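Local coordinates for protein KauB (Pseudomonas aeruginosa PAO1, PDB 6B4R) that probably oxidises a broad range of aldehydes, aminoaldehydes among them, to carboxylic acids with an NAD(P)+ coenzyme, at residues A[192-197]-A[221-226]. Residues are numbered along the deposited sequence; the frame is centred on the assembly and turned at random.
Sequences PSEKSP and PGYGHT. With K (potassium ion), chain G.
Three prolines make the buried, apolar end of this contact. The ring of Pro192 lies against the backbone of Pro221, with Pro192 CG 4.0 Å from Pro221 CA, while Pro197 meets the same residue CB to CB, its CB 4.0 Å from Pro221 CB. Val51 and Ala52 of strand 47-52 and Ile201 of helix 198-210 also pack on Pro221, which closes this end within the protein core. No direct hydrogen bond joins the two segments. A water accepts from Gly222 N at 3.0 Å, but it lies too close to Pro192 O for a bridge between the two backbones to be more than probable.

The other side is polar and partly exposed, and there Glu194 buries more surface than any other residue of the contact. Its chi1 of 66° holds CG between the backbone N and carbonyl carbon, obliquely placed 3.7 Å from Tyr223 CD1, and a bend at chi2 turns the carboxylate. The two side chains cross at about a right angle. A weak, long ion pair links Glu194 OE1 to Lys191.

Ser193 OG accepts from Lys195 N at 3.0 Å, an ST turn within the type I turn 193-196, and Lys195 O binds the potassium ion together with Asp108 and Leu40. The loops leaving parallel strands 187-191 and 217-219 thus meet just before helices 198-210 and 224-233, an arrangement characteristic of the Rossmann-like coenzyme-binding domain of aldehyde dehydrogenases.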
loop_
_atom_site.group_PDB
_atom_site.type_symbol
_atom_site.label_atom_id
_atom_site.label_comp_id
_atom_site.label_asym_id
_atom_site.label_seq_id
_atom_site.Cartn_x
_atom_site.Cartn_y
_atom_site.Cartn_z
ATOM N N PRO A 192 -19.679 -23.028 -16.888
ATOM C CA PRO A 192 -18.543 -23.604 -17.611
ATOM C C PRO A 192 -18.842 -23.704 -19.101
ATOM O O PRO A 192 -20.003 -23.635 -19.501
ATOM C CB PRO A 192 -18.427 -25.003 -17.005
ATOM C CG PRO A 192 -19.828 -25.349 -16.618
ATOM C CD PRO A 192 -20.449 -24.051 -16.157
ATOM N N SER A 193 -17.804 -23.860 -19.912
ATOM C CA SER A 193 -17.987 -24.038 -21.345
ATOM C C SER A 193 -18.719 -25.344 -21.622
ATOM O O SER A 193 -18.560 -26.317 -20.887
ATOM C CB SER A 193 -16.635 -24.040 -22.057
ATOM O OG SER A 193 -16.760 -24.512 -23.384
ATOM N N GLU A 194 -19.516 -25.367 -22.686
ATOM C CA GLU A 194 -20.234 -26.578 -23.067
ATOM C C GLU A 194 -19.279 -27.625 -23.634
ATOM O O GLU A 194 -19.659 -28.774 -23.854
ATOM C CB GLU A 194 -21.342 -26.269 -24.079
ATOM C CG GLU A 194 -20.846 -25.793 -25.437
ATOM C CD GLU A 194 -20.521 -24.313 -25.460
ATOM O OE1 GLU A 194 -20.850 -23.611 -24.479
ATOM O OE2 GLU A 194 -19.935 -23.850 -26.460
ATOM N N LYS A 195 -18.037 -27.217 -23.870
ATOM C CA LYS A 195 -17.007 -28.130 -24.346
ATOM C C LYS A 195 -16.283 -28.820 -23.191
ATOM O O LYS A 195 -15.504 -29.746 -23.416
ATOM C CB LYS A 195 -15.993 -27.386 -25.216
ATOM C CG LYS A 195 -16.571 -26.768 -26.481
ATOM C CD LYS A 195 -15.473 -26.097 -27.295
ATOM C CE LYS A 195 -16.032 -25.368 -28.507
ATOM N NZ LYS A 195 -16.709 -26.295 -29.455
ATOM N N SER A 196 -16.538 -28.374 -21.962
ATOM C CA SER A 196 -15.865 -28.941 -20.791
ATOM C C SER A 196 -16.542 -28.579 -19.468
ATOM O O SER A 196 -16.033 -27.748 -18.719
ATOM C CB SER A 196 -14.406 -28.483 -20.752
ATOM O OG SER A 196 -14.328 -27.068 -20.701
ATOM N N PRO A 197 -17.685 -29.213 -19.168
ATOM C CA PRO A 197 -18.438 -28.858 -17.962
ATOM C C PRO A 197 -18.137 -29.729 -16.734
ATOM O O PRO A 197 -18.470 -29.329 -15.617
ATOM C CB PRO A 197 -19.885 -29.076 -18.405
ATOM C CG PRO A 197 -19.794 -30.231 -19.357
ATOM C CD PRO A 197 -18.441 -30.135 -20.037
ATOM N N PRO A 221 -24.239 -25.749 -16.116
ATOM C CA PRO A 221 -23.704 -26.167 -17.416
ATOM C C PRO A 221 -24.703 -25.886 -18.538
ATOM O O PRO A 221 -25.907 -25.810 -18.284
ATOM C CB PRO A 221 -23.499 -27.671 -17.240
ATOM C CG PRO A 221 -24.498 -28.070 -16.209
ATOM C CD PRO A 221 -24.624 -26.897 -15.275
ATOM N N GLY A 222 -24.205 -25.725 -19.760
ATOM C CA GLY A 222 -25.055 -25.408 -20.893
ATOM C C GLY A 222 -24.337 -24.578 -21.942
ATOM O O GLY A 222 -23.111 -24.473 -21.930
ATOM N N TYR A 223 -25.101 -23.986 -22.853
ATOM C CA TYR A 223 -24.518 -23.204 -23.936
ATOM C C TYR A 223 -24.423 -21.727 -23.573
ATOM O O TYR A 223 -25.174 -21.233 -22.732
ATOM C CB TYR A 223 -25.316 -23.387 -25.229
ATOM C CG TYR A 223 -25.365 -24.820 -25.709
ATOM C CD1 TYR A 223 -24.348 -25.347 -26.495
ATOM C CD2 TYR A 223 -26.428 -25.647 -25.372
ATOM C CE1 TYR A 223 -24.390 -26.658 -26.932
ATOM C CE2 TYR A 223 -26.477 -26.958 -25.805
ATOM C CZ TYR A 223 -25.457 -27.458 -26.584
ATOM O OH TYR A 223 -25.504 -28.763 -27.016
ATOM N N GLY A 224 -23.490 -21.030 -24.210
ATOM C CA GLY A 224 -23.284 -19.620 -23.944
ATOM C C GLY A 224 -24.415 -18.754 -24.461
ATOM O O GLY A 224 -24.722 -17.711 -23.885
ATOM N N HIS A 225 -25.045 -19.193 -25.547
ATOM C CA HIS A 225 -26.108 -18.417 -26.179
ATOM C C HIS A 225 -27.458 -18.612 -25.491
ATOM O O HIS A 225 -28.460 -18.026 -25.900
ATOM C CB HIS A 225 -26.211 -18.754 -27.670
ATOM C CG HIS A 225 -26.464 -20.203 -27.949
ATOM N ND1 HIS A 225 -27.706 -20.783 -27.807
ATOM C CD2 HIS A 225 -25.634 -21.190 -28.364
ATOM C CE1 HIS A 225 -27.631 -22.065 -28.120
ATOM N NE2 HIS A 225 -26.383 -22.337 -28.462
ATOM N N THR A 226 -27.481 -19.435 -24.448
ATOM C CA THR A 226 -28.700 -19.658 -23.680
ATOM C C THR A 226 -28.536 -19.177 -22.241
ATOM O O THR A 226 -28.871 -18.038 -21.917
ATOM C CB THR A 226 -29.112 -21.144 -23.680
ATOM O OG1 THR A 226 -28.049 -21.939 -23.141
ATOM C CG2 THR A 226 -29.416 -21.615 -25.092
HETATM K K K G . -16.223 -32.505 -23.989
HETATM O O HOH W 1 -21.190 -25.884 -19.637
HETATM O O HOH W 2 -18.900 -31.444 -23.984
#